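Local coordinates for protein pyoverdine synthetase F (Pseudomonas aeruginosa PAO1, PDB 6CUL) that is an alpha/beta protein, a single chain built round a mixed sheet of seven strands whose parallel part is Rossmann-like, at residues 57-62 / 104-109; 233-238 / 264-269; 238-243 / 253-258; 34-39 / 259-264; 53-58 / 92-97. One frame throughout, in Å; residues are numbered along the deposited sequence.

How the contacts relate
Contacts 1 and 4 are buried; contacts 2, 3 and 5 lie partly at the surface. The mixed sheet, whose 3-2-1-4-5 parallel part is Rossmann-like, runs through the set: contacts 1 and 5 share strand 55-60 near one edge, while contacts 2 and 3 share strand 233-241 at the other. Helix 248-271 serves contacts 2, 3 and 4, so these follow one another along it. Chemistry changes with place. Contact 1 is mainly backbone bonding plus a buried carboxylate, and contact 4 is apolar and aromatic. In contacts 2, 3 and 5, polar side chains reach across partly exposed edges. Tyr53 OH and Leu268 O probably bond between contacts 5 and 2.

Contact 1. Residues 57-62 / 104-109; sequences GVIYDD and LSVPST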
# COMPACT_ATOMS: atom_id res chain seq x y z
N GLY A 57 -3.51 8.90 -12.00
CA GLY A 57 -2.48 8.02 -12.44
C GLY A 57 -2.22 6.90 -11.49
O GLY A 57 -2.36 7.07 -10.33
N VAL A 58 -1.82 5.76 -11.99
CA VAL A 58 -1.53 4.64 -11.12
C VAL A 58 -0.08 4.23 -11.33
O VAL A 58 0.22 3.33 -12.06
CB VAL A 58 -2.47 3.41 -11.35
CG1 VAL A 58 -2.09 2.27 -10.44
CG2 VAL A 58 -3.93 3.75 -11.12
N ILE A 59 0.80 4.94 -10.69
CA ILE A 59 2.20 4.75 -10.75
C ILE A 59 2.73 3.51 -10.00
O ILE A 59 2.24 3.12 -9.03
CB ILE A 59 2.87 6.05 -10.25
CG1 ILE A 59 2.25 7.27 -10.94
CG2 ILE A 59 4.36 6.04 -10.48
CD1 ILE A 59 2.32 8.55 -10.21
N TYR A 60 3.70 2.86 -10.56
CA TYR A 60 4.29 1.71 -9.96
C TYR A 60 5.79 1.85 -10.17
O TYR A 60 6.19 2.30 -11.17
CB TYR A 60 3.65 0.44 -10.50
CG TYR A 60 4.17 -0.00 -11.76
CD1 TYR A 60 3.77 0.52 -12.95
CD2 TYR A 60 5.13 -0.93 -11.77
CE1 TYR A 60 4.35 0.08 -14.10
CE2 TYR A 60 5.71 -1.38 -12.90
CZ TYR A 60 5.31 -0.89 -14.05
OH TYR A 60 5.93 -1.40 -15.09
N ASP A 61 6.60 1.49 -9.23
CA ASP A 61 7.99 1.64 -9.41
C ASP A 61 8.85 0.49 -9.87
O ASP A 61 10.00 0.68 -10.00
CB ASP A 61 8.57 2.10 -8.10
CG ASP A 61 8.87 1.00 -7.20
OD1 ASP A 61 8.03 0.23 -6.89
OD2 ASP A 61 9.95 0.93 -6.76
N ASP A 62 8.30 -0.65 -10.14
CA ASP A 62 9.11 -1.78 -10.46
C ASP A 62 9.88 -1.67 -11.75
O ASP A 62 9.47 -0.99 -12.62
CB ASP A 62 8.25 -3.01 -10.52
CG ASP A 62 7.26 -3.08 -9.44
OD1 ASP A 62 6.36 -2.28 -9.37
OD2 ASP A 62 7.38 -3.95 -8.66
N LEU A 104 1.46 3.68 -14.74
CA LEU A 104 2.66 4.45 -15.03
C LEU A 104 3.86 3.91 -14.32
O LEU A 104 3.77 3.57 -13.18
CB LEU A 104 2.52 5.85 -14.51
CG LEU A 104 1.64 6.78 -15.27
CD1 LEU A 104 1.66 8.15 -14.68
CD2 LEU A 104 2.17 6.82 -16.65
N SER A 105 5.00 3.85 -14.97
CA SER A 105 6.15 3.40 -14.28
C SER A 105 7.09 4.55 -14.15
O SER A 105 7.40 5.17 -15.14
CB SER A 105 6.88 2.29 -14.99
OG SER A 105 7.76 1.63 -14.10
N VAL A 106 7.56 4.80 -12.94
CA VAL A 106 8.56 5.79 -12.67
C VAL A 106 9.56 4.88 -11.97
O VAL A 106 9.72 4.94 -10.80
CB VAL A 106 8.09 6.92 -11.79
CG1 VAL A 106 9.26 7.62 -11.15
CG2 VAL A 106 7.29 7.88 -12.56
N PRO A 107 10.26 4.06 -12.74
CA PRO A 107 11.11 3.06 -12.13
C PRO A 107 12.27 3.49 -11.25
O PRO A 107 13.02 4.28 -11.65
CB PRO A 107 11.63 2.29 -13.33
CG PRO A 107 10.77 2.67 -14.45
CD PRO A 107 10.36 4.05 -14.19
N SER A 108 12.37 2.90 -10.06
CA SER A 108 13.46 3.10 -9.15
C SER A 108 14.59 2.19 -9.50
O SER A 108 14.97 1.34 -8.76
CB SER A 108 13.08 2.83 -7.70
OG SER A 108 12.42 1.65 -7.47
N THR A 109 15.10 2.47 -10.69
CA THR A 109 16.24 1.86 -11.34
C THR A 109 17.55 1.97 -10.57
O THR A 109 18.29 1.08 -10.53
CB THR A 109 16.43 2.50 -12.65
OG1 THR A 109 16.37 3.91 -12.49
CG2 THR A 109 15.38 2.06 -13.49
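Tyr60 and Ser105 meet on one face of a parallel strand pair, Ile59 and Leu104 on the other. CG of Tyr60 stands between its backbone N and carbonyl carbon (chi1 82°), and the ring leans over the neighbouring strand: CE1 comes 3.5 Å from Ser105 CB, while Ser105 OG sits above one ring face, toward the rim. On the opposite face Ile59 CG1 lies 3.9 Å from Leu104 CB, the two side chains crossing obliquely, and Ile59 CG2 is 4.0 Å from Val106 CG2, both packed on helix 118-136. Between the faces, Tyr60 N donates to Leu104 O at 2.7 Å and Leu104 N to Val58 O at 3.0 Å, tying the edge strand 103-105 to the sheet. Past the strand ends Asp61 takes over. Its O accepts from Ser108 N at 3.2 Å, and its OD2 from Ser108 OG at 2.7 Å on the anti side, 17° out of the carboxylate plane. OD1 turns to Ser11 and Arg13; Arg13 also pairs with Asp62 OD2, while Asp62 OD1 takes the Leu12 N-H. The buried carboxylate of Asp61 is gripped at both oxygens, which fixes its rotation and ties down the loop leading to Thr109 of the ligand pocket.

Contact 2. Residues 233-238 / 264-269; sequences VFHDVL and LHEGLA
His235 meets Glu266 because its CG stands anti to the backbone N (chi1 -179°), carrying the imidazole out from the strand, while CG of Glu266 lies beside its own backbone N and the chain beyond runs extended. The two groups close with NE2 of His235 donating to OE1 of Glu266 at 2.9 Å. The acceptor lies close to the imidazole plane, at the ring edge, but the N-H arrives from above the carboxylate, and the two planes stand 80° apart. This is a histidine-carboxylate hydrogen bond at the protein surface. CB and the CD2 corner of the ring rest on bare backbone: with no side chain on Gly267, its CA is 3.7 Å from His235 CB, and its N is 3.3 Å from His235 CD2. Val237 CG2 touches the same carboxylate more loosely, 4.1 Å from Glu266 OE1. Phe234 turns the edge of its ring toward the Gly267 carbonyl, at a spacing too doubtful to interpret. Phe234 and His235 both face Phe221 of strand 216-223, a classic beta bulge that puts these consecutive side chains on the helix. Strand 235-238 and helix 264-269 run nearly antiparallel (156°), their axes 7.8 Å apart. Farther along, Val237 packs on Ser259 and Ala263 of the same helix; Leu264 and Leu268 lean on Phe221, and His265 meets Ser39 and Ala43 of helix 36-46.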
# COMPACT_ATOMS: atom_id res chain seq x y z
N VAL A 233 -1.08 10.97 11.79
CA VAL A 233 -2.29 10.30 11.46
C VAL A 233 -3.45 11.24 11.16
O VAL A 233 -3.77 12.08 11.93
CB VAL A 233 -2.70 9.37 12.58
CG1 VAL A 233 -3.90 8.51 12.22
CG2 VAL A 233 -1.58 8.49 12.90
N PHE A 234 -4.02 11.10 10.00
CA PHE A 234 -5.18 11.84 9.66
C PHE A 234 -6.50 11.10 9.94
O PHE A 234 -7.44 11.72 10.25
CB PHE A 234 -5.08 12.34 8.24
CG PHE A 234 -6.34 12.90 7.71
CD1 PHE A 234 -6.70 14.19 7.99
CD2 PHE A 234 -7.14 12.14 6.92
CE1 PHE A 234 -7.86 14.70 7.51
CE2 PHE A 234 -8.28 12.64 6.42
CZ PHE A 234 -8.67 13.91 6.72
N HIS A 235 -6.57 9.80 9.73
CA HIS A 235 -7.74 9.03 10.01
C HIS A 235 -7.34 7.62 10.36
O HIS A 235 -6.46 7.09 9.76
CB HIS A 235 -8.74 9.06 8.88
CG HIS A 235 -9.98 8.29 9.15
ND1 HIS A 235 -10.74 8.49 10.26
CD2 HIS A 235 -10.57 7.28 8.49
CE1 HIS A 235 -11.75 7.67 10.26
NE2 HIS A 235 -11.67 6.92 9.19
N ASP A 236 -8.00 7.07 11.35
CA ASP A 236 -7.67 5.78 11.85
C ASP A 236 -8.82 4.82 12.13
O ASP A 236 -9.80 5.24 12.60
CB ASP A 236 -6.96 5.99 13.14
CG ASP A 236 -5.79 5.16 13.27
OD1 ASP A 236 -5.43 4.48 12.33
OD2 ASP A 236 -5.19 5.21 14.33
N VAL A 237 -8.62 3.55 11.84
CA VAL A 237 -9.57 2.50 12.07
C VAL A 237 -8.90 1.32 12.75
O VAL A 237 -7.81 1.07 12.51
CB VAL A 237 -10.32 2.06 10.79
CG1 VAL A 237 -11.36 0.98 11.01
CG2 VAL A 237 -11.04 3.22 10.20
N LEU A 238 -9.63 0.68 13.63
CA LEU A 238 -9.16 -0.42 14.37
C LEU A 238 -10.25 -1.36 14.59
O LEU A 238 -10.73 -1.47 15.64
CB LEU A 238 -8.60 0.07 15.69
CG LEU A 238 -8.07 -0.95 16.64
CD1 LEU A 238 -6.92 -1.74 16.10
CD2 LEU A 238 -7.76 -0.37 18.00
N LEU A 264 -8.99 4.01 4.35
CA LEU A 264 -8.63 4.75 3.22
C LEU A 264 -9.79 5.56 2.68
O LEU A 264 -9.58 6.65 2.33
CB LEU A 264 -8.03 3.86 2.16
CG LEU A 264 -7.94 4.34 0.74
CD1 LEU A 264 -6.95 5.44 0.54
CD2 LEU A 264 -7.77 3.17 -0.15
N HIS A 265 -10.97 5.01 2.56
CA HIS A 265 -12.09 5.79 2.10
C HIS A 265 -12.58 6.89 3.06
O HIS A 265 -12.71 7.98 2.69
CB HIS A 265 -13.23 4.89 1.71
CG HIS A 265 -12.83 3.69 0.92
ND1 HIS A 265 -13.64 2.59 0.77
CD2 HIS A 265 -11.66 3.37 0.33
CE1 HIS A 265 -13.00 1.67 0.10
NE2 HIS A 265 -11.80 2.11 -0.17
N GLU A 266 -12.76 6.59 4.32
CA GLU A 266 -13.14 7.60 5.25
C GLU A 266 -12.08 8.67 5.34
O GLU A 266 -12.44 9.77 5.39
CB GLU A 266 -13.39 7.06 6.63
CG GLU A 266 -14.75 6.46 6.85
CD GLU A 266 -15.02 6.13 8.28
OE1 GLU A 266 -14.21 5.49 8.94
OE2 GLU A 266 -16.06 6.53 8.73
N GLY A 267 -10.82 8.30 5.31
CA GLY A 267 -9.77 9.25 5.31
C GLY A 267 -9.82 10.17 4.09
O GLY A 267 -9.63 11.31 4.24
N LEU A 268 -10.02 9.65 2.89
CA LEU A 268 -10.15 10.49 1.73
C LEU A 268 -11.39 11.42 1.85
O LEU A 268 -11.28 12.57 1.69
CB LEU A 268 -10.16 9.66 0.43
CG LEU A 268 -8.90 8.95 -0.10
CD1 LEU A 268 -9.16 8.04 -1.28
CD2 LEU A 268 -7.73 9.83 -0.43
N ALA A 269 -12.51 10.87 2.28
CA ALA A 269 -13.76 11.61 2.43
C ALA A 269 -13.60 12.79 3.35
O ALA A 269 -14.02 13.84 3.04
CB ALA A 269 -14.85 10.71 2.95

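Contact 3. Residues 238-243 / 253-258; sequences LKTEIS and WNNFNN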
# COMPACT_ATOMS: atom_id res chain seq x y z
N LEU A 238 -9.63 0.68 13.63
CA LEU A 238 -9.16 -0.42 14.37
C LEU A 238 -10.25 -1.36 14.59
O LEU A 238 -10.73 -1.47 15.64
CB LEU A 238 -8.60 0.07 15.69
CG LEU A 238 -8.07 -0.95 16.64
CD1 LEU A 238 -6.92 -1.74 16.10
CD2 LEU A 238 -7.76 -0.37 18.00
N LYS A 239 -10.64 -2.06 13.58
CA LYS A 239 -11.73 -3.00 13.66
C LYS A 239 -11.44 -4.48 13.31
O LYS A 239 -12.31 -5.20 12.97
CB LYS A 239 -12.83 -2.47 12.79
CG LYS A 239 -13.29 -1.16 13.25
CD LYS A 239 -14.50 -0.71 12.57
CE LYS A 239 -15.01 0.58 13.12
NZ LYS A 239 -14.28 1.80 12.75
N THR A 240 -10.21 -4.91 13.40
CA THR A 240 -9.87 -6.25 13.03
C THR A 240 -9.54 -7.13 14.22
O THR A 240 -8.51 -7.00 14.78
CB THR A 240 -8.70 -6.20 12.07
OG1 THR A 240 -8.83 -5.12 11.18
CG2 THR A 240 -8.66 -7.43 11.29
N GLU A 241 -10.46 -8.01 14.62
CA GLU A 241 -10.22 -8.88 15.74
C GLU A 241 -9.19 -9.87 15.29
O GLU A 241 -9.14 -10.23 14.15
CB GLU A 241 -11.49 -9.57 16.21
CG GLU A 241 -11.56 -9.86 17.71
CD GLU A 241 -12.59 -10.91 18.15
OE1 GLU A 241 -12.33 -12.08 18.06
OE2 GLU A 241 -13.61 -10.56 18.68
N ILE A 242 -8.33 -10.29 16.17
CA ILE A 242 -7.31 -11.18 15.77
C ILE A 242 -7.44 -12.47 16.51
O ILE A 242 -7.60 -12.43 17.65
CB ILE A 242 -5.97 -10.57 16.10
CG1 ILE A 242 -5.89 -9.16 15.58
CG2 ILE A 242 -4.85 -11.40 15.52
CD1 ILE A 242 -4.50 -8.62 15.52
N SER A 243 -7.35 -13.61 15.86
CA SER A 243 -7.47 -14.90 16.55
C SER A 243 -6.17 -15.69 16.61
O SER A 243 -5.48 -15.72 15.65
CB SER A 243 -8.54 -15.76 15.93
OG SER A 243 -8.58 -17.05 16.48
N TRP A 253 -6.35 -10.29 4.91
CA TRP A 253 -7.64 -10.11 4.34
C TRP A 253 -8.55 -9.42 5.36
O TRP A 253 -9.03 -8.43 5.08
CB TRP A 253 -8.20 -11.49 3.93
CG TRP A 253 -9.36 -11.49 3.00
CD1 TRP A 253 -9.34 -11.59 1.68
CD2 TRP A 253 -10.72 -11.38 3.37
NE1 TRP A 253 -10.57 -11.54 1.19
CE2 TRP A 253 -11.44 -11.41 2.21
CE3 TRP A 253 -11.39 -11.25 4.58
CZ2 TRP A 253 -12.82 -11.31 2.22
CZ3 TRP A 253 -12.69 -11.14 4.58
CH2 TRP A 253 -13.42 -11.17 3.42
N ASN A 254 -8.65 -9.88 6.56
CA ASN A 254 -9.51 -9.20 7.45
C ASN A 254 -9.16 -7.73 7.75
O ASN A 254 -10.02 -6.92 7.83
CB ASN A 254 -9.55 -9.97 8.72
CG ASN A 254 -10.32 -11.23 8.59
OD1 ASN A 254 -10.96 -11.46 7.63
ND2 ASN A 254 -10.24 -12.03 9.57
N ASN A 255 -7.92 -7.41 7.96
CA ASN A 255 -7.55 -6.04 8.13
C ASN A 255 -7.81 -5.25 6.85
O ASN A 255 -8.21 -4.15 6.93
CB ASN A 255 -6.14 -5.89 8.64
CG ASN A 255 -5.95 -4.61 9.37
OD1 ASN A 255 -6.75 -4.23 10.17
ND2 ASN A 255 -4.90 -3.92 9.06
N PHE A 256 -7.55 -5.82 5.69
CA PHE A 256 -7.87 -5.18 4.45
C PHE A 256 -9.34 -5.00 4.39
O PHE A 256 -9.74 -3.97 4.01
CB PHE A 256 -7.62 -6.03 3.25
CG PHE A 256 -6.35 -5.79 2.55
CD1 PHE A 256 -5.29 -5.24 3.16
CD2 PHE A 256 -6.19 -6.27 1.26
CE1 PHE A 256 -4.11 -5.10 2.48
CE2 PHE A 256 -5.03 -6.14 0.59
CZ PHE A 256 -4.00 -5.55 1.18
N ASN A 257 -10.15 -6.01 4.69
CA ASN A 257 -11.59 -5.89 4.69
C ASN A 257 -12.26 -5.24 5.96
O ASN A 257 -13.23 -4.59 5.84
CB ASN A 257 -12.24 -7.20 4.17
CG ASN A 257 -11.78 -7.59 2.71
OD1 ASN A 257 -12.49 -7.42 1.76
ND2 ASN A 257 -10.66 -8.12 2.58
N ASN A 258 -11.75 -5.47 7.16
CA ASN A 258 -12.30 -4.86 8.38
C ASN A 258 -11.87 -3.45 8.71
O ASN A 258 -12.61 -2.71 9.21
CB ASN A 258 -12.06 -5.73 9.61
CG ASN A 258 -13.28 -6.51 10.04
OD1 ASN A 258 -14.26 -6.54 9.36
ND2 ASN A 258 -13.19 -7.15 11.17
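Thr240 points its side chain at helix 253-258 and meets Asn255 with nearly every atom. Its CB lies 3.4 Å from Asn255 OD1. From there the chain forks. CG2, anti to the backbone N, settles on the helix backbone, 3.4 Å from Asn255 N, and also touches Asn254 CB at 3.7 Å. OG1 takes the place beside the backbone N (chi1 -39°) and donates to Asn255 OD1; the modelled 2.5 Å is very short, so the exact length is doubtful. The two side chains cross at about a right angle. Strand 238-241 passes through a short connection into the helix, which doubles back over it at 147°, the last strand and closing helix of the alpha/beta fold pairing as neighbours in sequence. Asn255 has its other end occupied, since ND2 donates to Gly218 O on the adjoining strand 216-223, so one amide joins the helix to two strands. On the more exposed side Asn258 comes close: its CB is 3.6 Å from Thr240 OG1, and its ND2 lies 2.8 Å from Lys239 O. Lys239 CB rests 3.6 Å from Asn258 O, while the rest of its chain leads away from the helix.

Contact 4. Residues 34-39 / 259-264; sequences KSVLES and SLFPAL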
# COMPACT_ATOMS: atom_id res chain seq x y z
N LYS A 34 -8.59 -9.03 -2.65
CA LYS A 34 -8.80 -7.84 -3.41
C LYS A 34 -7.73 -6.86 -3.07
O LYS A 34 -7.32 -6.81 -1.96
CB LYS A 34 -10.16 -7.27 -3.06
CG LYS A 34 -10.64 -6.11 -3.88
CD LYS A 34 -11.80 -5.46 -3.22
CE LYS A 34 -13.12 -6.12 -3.53
NZ LYS A 34 -14.33 -5.48 -2.98
N SER A 35 -7.26 -6.12 -4.04
CA SER A 35 -6.30 -5.11 -3.82
C SER A 35 -6.86 -3.85 -3.24
O SER A 35 -8.01 -3.62 -3.22
CB SER A 35 -5.56 -4.80 -5.07
OG SER A 35 -6.30 -4.07 -5.93
N VAL A 36 -5.97 -3.05 -2.71
CA VAL A 36 -6.32 -1.76 -2.20
C VAL A 36 -6.85 -0.87 -3.31
O VAL A 36 -7.74 -0.15 -3.07
CB VAL A 36 -5.16 -1.10 -1.54
CG1 VAL A 36 -5.51 0.28 -1.11
CG2 VAL A 36 -4.74 -1.89 -0.35
N LEU A 37 -6.26 -0.90 -4.49
CA LEU A 37 -6.73 -0.16 -5.61
C LEU A 37 -8.10 -0.62 -6.08
O LEU A 37 -8.91 0.15 -6.39
CB LEU A 37 -5.72 -0.21 -6.73
CG LEU A 37 -5.94 0.66 -7.95
CD1 LEU A 37 -5.80 2.09 -7.57
CD2 LEU A 37 -5.04 0.34 -9.12
N GLU A 38 -8.34 -1.90 -6.10
CA GLU A 38 -9.64 -2.40 -6.50
C GLU A 38 -10.72 -1.91 -5.56
O GLU A 38 -11.76 -1.58 -6.00
CB GLU A 38 -9.69 -3.90 -6.63
CG GLU A 38 -10.93 -4.34 -7.34
CD GLU A 38 -10.88 -5.75 -7.78
OE1 GLU A 38 -10.00 -6.44 -7.38
OE2 GLU A 38 -11.71 -6.18 -8.54
N SER A 39 -10.44 -1.88 -4.29
CA SER A 39 -11.38 -1.37 -3.39
C SER A 39 -11.65 0.10 -3.64
O SER A 39 -12.74 0.47 -3.54
CB SER A 39 -11.01 -1.65 -1.94
OG SER A 39 -12.16 -1.74 -1.24
N SER A 259 -10.65 -3.11 8.46
CA SER A 259 -10.18 -1.82 8.73
C SER A 259 -9.52 -0.99 7.66
O SER A 259 -9.56 0.15 7.76
CB SER A 259 -9.24 -1.94 9.91
OG SER A 259 -9.00 -0.73 10.47
N LEU A 260 -8.81 -1.59 6.73
CA LEU A 260 -8.08 -0.88 5.70
C LEU A 260 -8.83 -0.21 4.58
O LEU A 260 -8.54 0.87 4.25
CB LEU A 260 -6.97 -1.77 5.15
CG LEU A 260 -5.90 -1.06 4.32
CD1 LEU A 260 -4.51 -1.51 4.72
CD2 LEU A 260 -6.12 -1.16 2.84
N PHE A 261 -9.76 -0.89 3.99
CA PHE A 261 -10.49 -0.27 2.98
C PHE A 261 -11.28 0.91 3.60
O PHE A 261 -11.29 1.96 3.08
CB PHE A 261 -11.31 -1.29 2.17
CG PHE A 261 -10.47 -2.30 1.46
CD1 PHE A 261 -9.18 -2.04 1.16
CD2 PHE A 261 -10.97 -3.50 1.14
CE1 PHE A 261 -8.41 -2.94 0.54
CE2 PHE A 261 -10.20 -4.43 0.53
CZ PHE A 261 -8.92 -4.14 0.21
N PRO A 262 -11.86 0.70 4.77
CA PRO A 262 -12.58 1.80 5.41
C PRO A 262 -11.72 2.98 5.78
O PRO A 262 -12.12 4.08 5.53
CB PRO A 262 -13.18 1.15 6.64
CG PRO A 262 -13.18 -0.28 6.35
CD PRO A 262 -12.01 -0.55 5.51
N ALA A 263 -10.57 2.75 6.31
CA ALA A 263 -9.76 3.86 6.65
C ALA A 263 -9.37 4.65 5.43
O ALA A 263 -9.39 5.81 5.49
CB ALA A 263 -8.55 3.43 7.45
N LEU A 264 -8.99 4.01 4.35
CA LEU A 264 -8.63 4.75 3.22
C LEU A 264 -9.79 5.56 2.68
O LEU A 264 -9.58 6.65 2.33
CB LEU A 264 -8.03 3.86 2.16
CG LEU A 264 -7.94 4.34 0.74
CD1 LEU A 264 -6.95 5.44 0.54
CD2 LEU A 264 -7.77 3.17 -0.15
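Ser35 OG accepts from Glu38 N at 3.0 Å, an N-cap bond that closes the first turn of helix 36-46, and the carbonyl O of the same residue comes 3.6 Å from CZ of Phe261 on helix 248-271. Phe261 is the wedge between the two elements. Its CG lies beside the backbone N (chi1 -62°), from where the ring extends to the cap region. Ser39 CB stands over the centre of one ring face, 3.5 Å from the centroid and 9° off the normal, a CH-pi contact; its OG hangs over the same face, 3.2 Å from Phe261 CG. Lys34 O and Val36 CG2 lie at the ring edge, near its plane. Val36 divides its branches: CG2 meets Leu260 CD2 at 3.6 Å, the side chains crossing at about a right angle, whereas CG1 meets Leu264 CD2 at 3.8 Å. Leu260 and Leu264 also touch Ile169 of strand 166-170, so the contact continues into the sheet, and Lys34 NZ turns to Glu42. No hydrogen bond spans the two segments. Association here rests on dispersion and CH-pi contact in a buried setting, while the cap satisfies a helix N-H within its own turn.

Contact 5. Residues 53-58 / 92-97; sequences YELVGV and LQVQGK
Leu55 and Val94 form the inner side of the contact, Glu54 and Lys97 the outer one. Inside, the branches meet lightly, Leu55 CD2 being 4.4 Å from Val94 CG2, but other residues close round them: Leu55 also packs on Leu44 and Tyr8, and Val94 on Val41 and Leu102, so that both are buried beside helix 36-46. Outside, contact is by charge. Lys97 is extended beyond CG and its NZ comes to Glu54 OE2 in a salt bridge, the two side chains crossing at about a right angle. The modelled 2.4 Å is too short to trust, and the position of OE2 is uncertain, so the salt bridge is plausible but its length is doubtful. NZ also makes a weak bond of 3.5 Å to Leu55 O, which leaves the ammonium group near the backbone of Leu55. The most exposed part is the tip of the loop, where Gln95 comes only loosely near the carboxylate of Glu54. Asn45 steadies the loop from helix 36-46, its side chain accepting from Gln95 N and donating to Gln93 O. Within the loop, Val94 N donates to Lys97 O at 2.7 Å and Lys97 N returns a weak bond to Val94 O at 2.9 Å. With Gln95 and Gly96 both in left-handed backbone conformation between them, this resembles a type I' beta turn, the kind that often closes two-residue hairpins.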
# COMPACT_ATOMS: atom_id res chain seq x y z
N TYR A 53 -13.13 12.97 -5.99
CA TYR A 53 -11.84 12.74 -6.58
C TYR A 53 -11.85 12.09 -7.96
O TYR A 53 -12.76 11.46 -8.37
CB TYR A 53 -11.07 11.80 -5.67
CG TYR A 53 -10.71 12.28 -4.30
CD1 TYR A 53 -9.75 13.17 -4.12
CD2 TYR A 53 -11.29 11.74 -3.17
CE1 TYR A 53 -9.38 13.57 -2.89
CE2 TYR A 53 -10.93 12.17 -1.91
CZ TYR A 53 -9.97 13.09 -1.79
OH TYR A 53 -9.56 13.54 -0.61
N GLU A 54 -10.79 12.28 -8.70
CA GLU A 54 -10.66 11.57 -9.93
C GLU A 54 -9.34 10.87 -9.82
O GLU A 54 -8.36 11.53 -9.60
CB GLU A 54 -10.66 12.48 -11.12
CG GLU A 54 -10.90 11.69 -12.37
CD GLU A 54 -10.60 12.45 -13.59
OE1 GLU A 54 -10.30 13.57 -13.51
OE2 GLU A 54 -10.66 11.93 -14.63
N LEU A 55 -9.28 9.57 -9.99
CA LEU A 55 -8.01 8.93 -9.89
C LEU A 55 -7.28 9.27 -11.22
O LEU A 55 -7.77 9.03 -12.30
CB LEU A 55 -8.19 7.45 -9.68
CG LEU A 55 -6.95 6.58 -9.73
CD1 LEU A 55 -6.04 6.79 -8.57
CD2 LEU A 55 -7.34 5.14 -9.85
N VAL A 56 -6.10 9.86 -11.13
CA VAL A 56 -5.47 10.27 -12.36
C VAL A 56 -4.35 9.39 -12.85
O VAL A 56 -4.28 9.14 -14.00
CB VAL A 56 -5.11 11.77 -12.35
CG1 VAL A 56 -6.36 12.57 -12.23
CG2 VAL A 56 -4.14 12.10 -11.26
N GLY A 57 -3.51 8.90 -12.00
CA GLY A 57 -2.48 8.02 -12.44
C GLY A 57 -2.22 6.90 -11.49
O GLY A 57 -2.36 7.07 -10.33
N VAL A 58 -1.82 5.76 -11.99
CA VAL A 58 -1.53 4.64 -11.12
C VAL A 58 -0.08 4.23 -11.33
O VAL A 58 0.22 3.33 -12.06
CB VAL A 58 -2.47 3.41 -11.35
CG1 VAL A 58 -2.09 2.27 -10.44
CG2 VAL A 58 -3.93 3.75 -11.12
N LEU A 92 -10.89 -4.11 -15.49
CA LEU A 92 -11.51 -3.21 -14.57
C LEU A 92 -11.68 -1.80 -15.10
O LEU A 92 -10.81 -1.31 -15.76
CB LEU A 92 -10.75 -3.20 -13.25
CG LEU A 92 -11.37 -2.56 -12.02
CD1 LEU A 92 -12.81 -3.00 -11.90
CD2 LEU A 92 -10.60 -2.91 -10.77
N GLN A 93 -12.77 -1.15 -14.73
CA GLN A 93 -13.04 0.23 -15.14
C GLN A 93 -13.10 1.18 -13.95
O GLN A 93 -13.73 0.89 -12.99
CB GLN A 93 -14.39 0.33 -15.82
CG GLN A 93 -14.86 -0.92 -16.54
CD GLN A 93 -15.29 -2.02 -15.60
OE1 GLN A 93 -14.85 -2.09 -14.45
NE2 GLN A 93 -16.13 -2.90 -16.09
N VAL A 94 -12.42 2.31 -14.00
CA VAL A 94 -12.56 3.25 -12.92
C VAL A 94 -13.15 4.51 -13.49
O VAL A 94 -12.50 5.09 -14.32
CB VAL A 94 -11.24 3.67 -12.26
CG1 VAL A 94 -10.22 4.07 -13.29
CG2 VAL A 94 -11.46 4.80 -11.29
N GLN A 95 -14.34 4.92 -13.06
CA GLN A 95 -14.97 6.13 -13.51
C GLN A 95 -14.99 6.21 -15.00
O GLN A 95 -14.50 7.16 -15.54
CB GLN A 95 -14.29 7.37 -12.94
CG GLN A 95 -15.13 8.62 -13.13
CD GLN A 95 -14.77 9.45 -14.35
OE1 GLN A 95 -13.85 9.14 -15.08
NE2 GLN A 95 -15.56 10.49 -14.59
N GLY A 96 -15.46 5.19 -15.68
CA GLY A 96 -15.43 5.26 -17.12
C GLY A 96 -14.06 5.45 -17.74
O GLY A 96 -13.96 6.19 -18.67
N LYS A 97 -13.02 4.84 -17.20
CA LYS A 97 -11.68 4.86 -17.73
C LYS A 97 -11.22 3.43 -17.50
O LYS A 97 -11.43 2.89 -16.43
CB LYS A 97 -10.74 5.76 -16.93
CG LYS A 97 -11.13 7.20 -16.73
CD LYS A 97 -9.99 7.94 -16.05
CE LYS A 97 -10.35 9.34 -15.60
NZ LYS A 97 -9.17 10.15 -15.25